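Local structure of Alpha/beta hydrolase (Enterobacter asburiae, 6KMO) at residues Ala218-Phe223 with Arg280-Ala285; Thr273-Val278 with Arg301-Ile306. The protein probably hydrolyses carboxylic esters, being an esterase, also described as a lipase, of the alpha/beta hydrolase fold. The protein carries 2 engineered substitutions. All coordinates share one frame; numbering follows the deposited sequence.

Contact 1 of 2, residues Ala218-Phe223 with Arg280-Ala285; sequences ASYNQF and RDEGEA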
# COMPACT_ATOMS: atom_id res chain seq x y z
N ALA A 218 -10.94 -18.73 3.63
CA ALA A 218 -12.15 -18.02 3.24
C ALA A 218 -12.01 -17.39 1.86
O ALA A 218 -12.94 -17.43 1.05
CB ALA A 218 -12.51 -16.97 4.29
N SER A 219 -10.84 -16.82 1.55
CA SER A 219 -10.68 -16.22 0.24
C SER A 219 -10.65 -17.28 -0.86
O SER A 219 -11.15 -17.03 -1.97
CB SER A 219 -9.45 -15.31 0.18
OG SER A 219 -8.25 -15.99 0.55
N TYR A 220 -10.11 -18.47 -0.59
CA TYR A 220 -10.17 -19.54 -1.58
C TYR A 220 -11.60 -19.88 -1.92
O TYR A 220 -11.93 -20.11 -3.09
CB TYR A 220 -9.45 -20.78 -1.04
CG TYR A 220 -8.15 -21.11 -1.73
CD1 TYR A 220 -8.12 -21.63 -3.02
CD2 TYR A 220 -6.93 -20.91 -1.09
CE1 TYR A 220 -6.92 -21.94 -3.65
CE2 TYR A 220 -5.74 -21.21 -1.71
CZ TYR A 220 -5.73 -21.71 -2.98
OH TYR A 220 -4.53 -22.03 -3.58
N ASN A 221 -12.47 -19.88 -0.92
CA ASN A 221 -13.87 -20.20 -1.16
C ASN A 221 -14.62 -19.05 -1.82
O ASN A 221 -15.39 -19.25 -2.76
CB ASN A 221 -14.52 -20.63 0.15
CG ASN A 221 -13.93 -21.92 0.70
OD1 ASN A 221 -13.46 -22.77 -0.05
ND2 ASN A 221 -13.94 -22.07 2.02
N GLN A 222 -14.36 -17.82 -1.37
CA GLN A 222 -15.10 -16.69 -1.90
C GLN A 222 -14.77 -16.42 -3.36
O GLN A 222 -15.65 -16.05 -4.15
CB GLN A 222 -14.84 -15.45 -1.05
CG GLN A 222 -15.70 -14.27 -1.44
CD GLN A 222 -15.64 -13.16 -0.42
OE1 GLN A 222 -14.92 -13.25 0.57
NE2 GLN A 222 -16.40 -12.08 -0.66
N PHE A 223 -13.50 -16.59 -3.76
CA PHE A 223 -13.06 -16.24 -5.10
C PHE A 223 -12.69 -17.46 -5.93
O PHE A 223 -11.92 -17.34 -6.87
CB PHE A 223 -11.92 -15.21 -5.04
CG PHE A 223 -12.23 -14.05 -4.11
CD1 PHE A 223 -13.24 -13.15 -4.42
CD2 PHE A 223 -11.56 -13.89 -2.92
CE1 PHE A 223 -13.57 -12.13 -3.56
CE2 PHE A 223 -11.89 -12.86 -2.05
CZ PHE A 223 -12.92 -11.98 -2.38
N ARG A 280 -5.33 -14.43 -1.13
CA ARG A 280 -5.24 -13.27 -0.26
C ARG A 280 -5.02 -13.66 1.20
O ARG A 280 -4.11 -13.16 1.86
CB ARG A 280 -6.53 -12.46 -0.38
CG ARG A 280 -6.55 -11.21 0.46
CD ARG A 280 -7.98 -10.70 0.55
NE ARG A 280 -8.79 -11.55 1.39
CZ ARG A 280 -10.13 -11.52 1.43
NH1 ARG A 280 -10.81 -10.72 0.63
NH2 ARG A 280 -10.77 -12.29 2.29
N ASP A 281 -5.85 -14.55 1.71
CA ASP A 281 -5.83 -14.81 3.14
C ASP A 281 -4.53 -15.47 3.58
O ASP A 281 -3.98 -15.11 4.63
CB ASP A 281 -7.04 -15.65 3.54
CG ASP A 281 -8.32 -14.86 3.59
OD1 ASP A 281 -8.31 -13.62 3.44
OD2 ASP A 281 -9.36 -15.52 3.82
N GLU A 282 -3.99 -16.40 2.78
CA GLU A 282 -2.74 -17.05 3.18
C GLU A 282 -1.57 -16.07 3.12
O GLU A 282 -0.60 -16.22 3.87
CB GLU A 282 -2.48 -18.29 2.33
CG GLU A 282 -2.03 -18.05 0.89
CD GLU A 282 -2.22 -19.27 0.04
OE1 GLU A 282 -3.37 -19.74 -0.04
OE2 GLU A 282 -1.22 -19.76 -0.55
N GLY A 283 -1.63 -15.09 2.23
CA GLY A 283 -0.58 -14.08 2.19
C GLY A 283 -0.62 -13.19 3.41
O GLY A 283 0.40 -12.92 4.05
N GLU A 284 -1.83 -12.71 3.77
CA GLU A 284 -1.97 -11.89 4.97
C GLU A 284 -1.65 -12.68 6.24
O GLU A 284 -0.99 -12.16 7.14
CB GLU A 284 -3.37 -11.28 5.01
CG GLU A 284 -3.60 -10.38 3.80
CD GLU A 284 -4.92 -9.65 3.75
OE1 GLU A 284 -5.73 -9.70 4.72
OE2 GLU A 284 -5.15 -8.98 2.72
N ALA A 285 -2.05 -13.94 6.29
CA ALA A 285 -1.74 -14.76 7.47
C ALA A 285 -0.25 -14.96 7.62
O ALA A 285 0.28 -14.94 8.75
CB ALA A 285 -2.46 -16.10 7.37
O HOH W 1 -9.32 -17.64 5.90
O HOH W 2 -2.16 -21.88 -2.25
O HOH W 3 -13.50 -11.06 1.45
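Ser-219 and Asp-281 exchange hydrogen bonds where two nearly antiparallel helix segments meet, their axes 164° apart. Asp-281 N gives its hydrogen to Ser-219 OG at 3.0 Å, while Ser-219 N reaches back to Asp-281 OD2, arriving from well above the carboxylate plane. Both N-H groups belong to first helical turns, which lack acceptors four residues earlier within their own helices, and short polar side chains suit the task of supplying them. With chi1 at 56°, Ser-219 OG lies between its own backbone N and carbonyl carbon; it also hydrogen-bonds Val-278 O.

The guanidinium of Arg-280 folds back, through a bend at chi3, onto Asp-281. NE and NH2 grip OD1 side-on in one salt bridge, each 3.0 Å from that oxygen. Ser-219 CB lies over one guanidinium face, 3.9 Å from NH2. At the far end Arg-280 NH1 approaches the ring edge of Phe-223 at CE2 (3.6 Å), the two planes 81° apart; NH1 also bonds Glu-275 O and, through a water, Gln-222 OE1.

Glu-282 OE1 meets the edge of Tyr-220 at CE2, 3.3 Å away, and its OE2 receives Thr-211 N and Asp-212 N. Helix 218-222 belongs to the excursion after strand 203-207, where alpha/beta hydrolases commonly insert lid elements, and here it docks on the start of crossover helix 280-292.

Contact 2 of 2, residues Thr273-Val278 with Arg301-Ile306; sequences TAELDV and RYNGMI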
# COMPACT_ATOMS: atom_id res chain seq x y z
N THR A 273 -1.16 -7.96 -1.09
CA THR A 273 -2.22 -8.89 -1.45
C THR A 273 -3.28 -8.18 -2.27
O THR A 273 -3.43 -6.96 -2.24
CB THR A 273 -2.84 -9.54 -0.21
OG1 THR A 273 -3.42 -8.50 0.57
CG2 THR A 273 -1.82 -10.35 0.58
N ALA A 274 -4.01 -8.98 -3.04
CA ALA A 274 -5.15 -8.52 -3.82
C ALA A 274 -6.43 -8.87 -3.09
O ALA A 274 -6.59 -9.99 -2.60
CB ALA A 274 -5.15 -9.20 -5.19
N GLU A 275 -7.37 -7.91 -3.05
CA GLU A 275 -8.61 -8.14 -2.30
C GLU A 275 -9.39 -9.34 -2.84
O GLU A 275 -9.98 -10.09 -2.06
CB GLU A 275 -9.49 -6.89 -2.30
CG GLU A 275 -10.83 -7.06 -1.58
CD GLU A 275 -11.74 -5.87 -1.69
OE1 GLU A 275 -11.65 -5.11 -2.68
OE2 GLU A 275 -12.56 -5.71 -0.76
N LEU A 276 -9.42 -9.52 -4.15
CA LEU A 276 -10.26 -10.56 -4.77
C LEU A 276 -9.38 -11.65 -5.36
O LEU A 276 -9.36 -11.85 -6.57
CB LEU A 276 -11.19 -9.94 -5.82
CG LEU A 276 -12.19 -8.91 -5.25
CD1 LEU A 276 -11.71 -7.51 -5.51
CD2 LEU A 276 -13.60 -9.12 -5.81
N ASP A 277 -8.65 -12.36 -4.49
CA ASP A 277 -7.66 -13.37 -4.86
C ASP A 277 -7.82 -14.53 -3.90
O ASP A 277 -7.85 -14.33 -2.68
CB ASP A 277 -6.26 -12.74 -4.75
CG ASP A 277 -5.10 -13.66 -5.16
OD1 ASP A 277 -5.29 -14.87 -5.39
OD2 ASP A 277 -3.96 -13.12 -5.27
N VAL A 278 -7.91 -15.75 -4.43
CA VAL A 278 -7.96 -16.93 -3.57
C VAL A 278 -6.79 -16.95 -2.58
O VAL A 278 -6.95 -17.43 -1.46
CB VAL A 278 -8.00 -18.25 -4.38
CG1 VAL A 278 -9.32 -18.36 -5.16
CG2 VAL A 278 -6.81 -18.39 -5.31
N ARG A 301 -3.01 -4.67 1.55
CA ARG A 301 -4.05 -5.20 0.67
C ARG A 301 -4.50 -4.10 -0.28
O ARG A 301 -4.88 -3.01 0.16
CB ARG A 301 -5.25 -5.68 1.50
CG ARG A 301 -6.40 -6.22 0.67
CD ARG A 301 -7.66 -6.39 1.49
NE ARG A 301 -7.56 -7.54 2.38
CZ ARG A 301 -8.59 -8.14 2.96
NH1 ARG A 301 -9.81 -7.67 2.77
NH2 ARG A 301 -8.40 -9.19 3.73
N TYR A 302 -4.47 -4.38 -1.58
CA TYR A 302 -4.93 -3.45 -2.61
C TYR A 302 -6.36 -3.83 -2.99
O TYR A 302 -6.61 -4.93 -3.50
CB TYR A 302 -3.98 -3.43 -3.81
CG TYR A 302 -2.68 -2.70 -3.47
CD1 TYR A 302 -1.67 -3.35 -2.79
CD2 TYR A 302 -2.51 -1.36 -3.78
CE1 TYR A 302 -0.51 -2.69 -2.43
CE2 TYR A 302 -1.33 -0.69 -3.44
CZ TYR A 302 -0.34 -1.37 -2.76
OH TYR A 302 0.83 -0.75 -2.39
N ASN A 303 -7.30 -2.94 -2.70
CA ASN A 303 -8.70 -3.27 -2.93
C ASN A 303 -9.07 -3.23 -4.41
O ASN A 303 -8.46 -2.53 -5.23
CB ASN A 303 -9.61 -2.35 -2.12
CG ASN A 303 -9.90 -2.87 -0.74
OD1 ASN A 303 -9.33 -3.87 -0.29
ND2 ASN A 303 -10.81 -2.20 -0.05
N GLY A 304 -10.06 -4.04 -4.76
CA GLY A 304 -10.60 -4.07 -6.10
C GLY A 304 -9.77 -4.86 -7.08
O GLY A 304 -10.14 -4.92 -8.26
N MET A 305 -8.68 -5.47 -6.63
CA MET A 305 -7.73 -6.14 -7.51
C MET A 305 -7.93 -7.65 -7.50
O MET A 305 -8.35 -8.25 -6.50
CB MET A 305 -6.28 -5.84 -7.08
CG MET A 305 -5.81 -4.41 -7.26
SD MET A 305 -5.90 -3.77 -9.01
CE MET A 305 -7.47 -2.78 -8.91
N ILE A 306 -7.60 -8.26 -8.64
CA ILE A 306 -7.49 -9.69 -8.75
C ILE A 306 -6.03 -10.12 -8.59
O ILE A 306 -5.11 -9.32 -8.66
CB ILE A 306 -8.03 -10.20 -10.11
CG1 ILE A 306 -7.35 -9.48 -11.27
CG2 ILE A 306 -9.54 -10.07 -10.16
CD1 ILE A 306 -7.62 -10.11 -12.61
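Tyr-302 N hydrogen-bonds Thr-273 O at 2.9 Å, and Glu-275 N bonds Tyr-302 O in turn, pairing the two parallel strand ends. Past the strands both chains turn, and Leu-276 N donates to Met-305 O at 2.9 Å.

Glu-275 reaches across to the turn. Its CG lies anti to the backbone N (chi1 178°) and the chain runs extended, delivering the anti lone pair of OE1 to Gly-304 N at 2.8 Å. The same carboxylate stacks on the amide of Asn-303, the planes 7° apart, with Glu-275 CD 3.4 Å from Asn-303 OD1. Gly-304 occupies the third position of a type II turn, Tyr-302 to Met-305, where its positive phi is easily tolerated without a side chain. Leu-276 CD1 packs on Gly-304 C (3.6 Å), and the short side chain of Ala-274 fits against the backbone of Met-305 and Ile-306, its CB 4.0 Å from Met-305 CB.

Thr-273 OG1 rests against Arg-301 CA, 3.4 Å away; Glu-284 holds both side chains, by a hydrogen bond to the threonine and a salt bridge to the arginine. Farther out, Glu-275 OE2 pairs with Arg-288 of the second subunit, and Asn-303 ND2 bonds Glu-284 of that subunit.

Strands 269-274 and 297-302 with helix 280-292 form a beta-alpha-beta unit. Just beyond the paired ends, Asp-277 OD2 hydrogen-bonds His-307 ND1, consistent with the acid and histidine of a catalytic triad whose nucleophile is probably Ser-180.

Both contacts are buried and are built round one beta-alpha-beta unit: contact 2 joins its two strand ends, whereas contact 1 docks helix 218-222 on the first turn of the intervening helix. Their chemistry follows from this. Parallel strands meet mainly through backbone bonds and the turns beyond them, while the helices of contact 1 meet through charged and polar side chains and three bridging waters. The segments alternate along the chain and touch directly: Arg-280 CG packs against Ala-274 O at 3.3 Å. Each contact also reaches the second subunit; at that interface Arg-301 and Tyr-302 pair with one of its strands in an antiparallel ladder, so the sheet runs on.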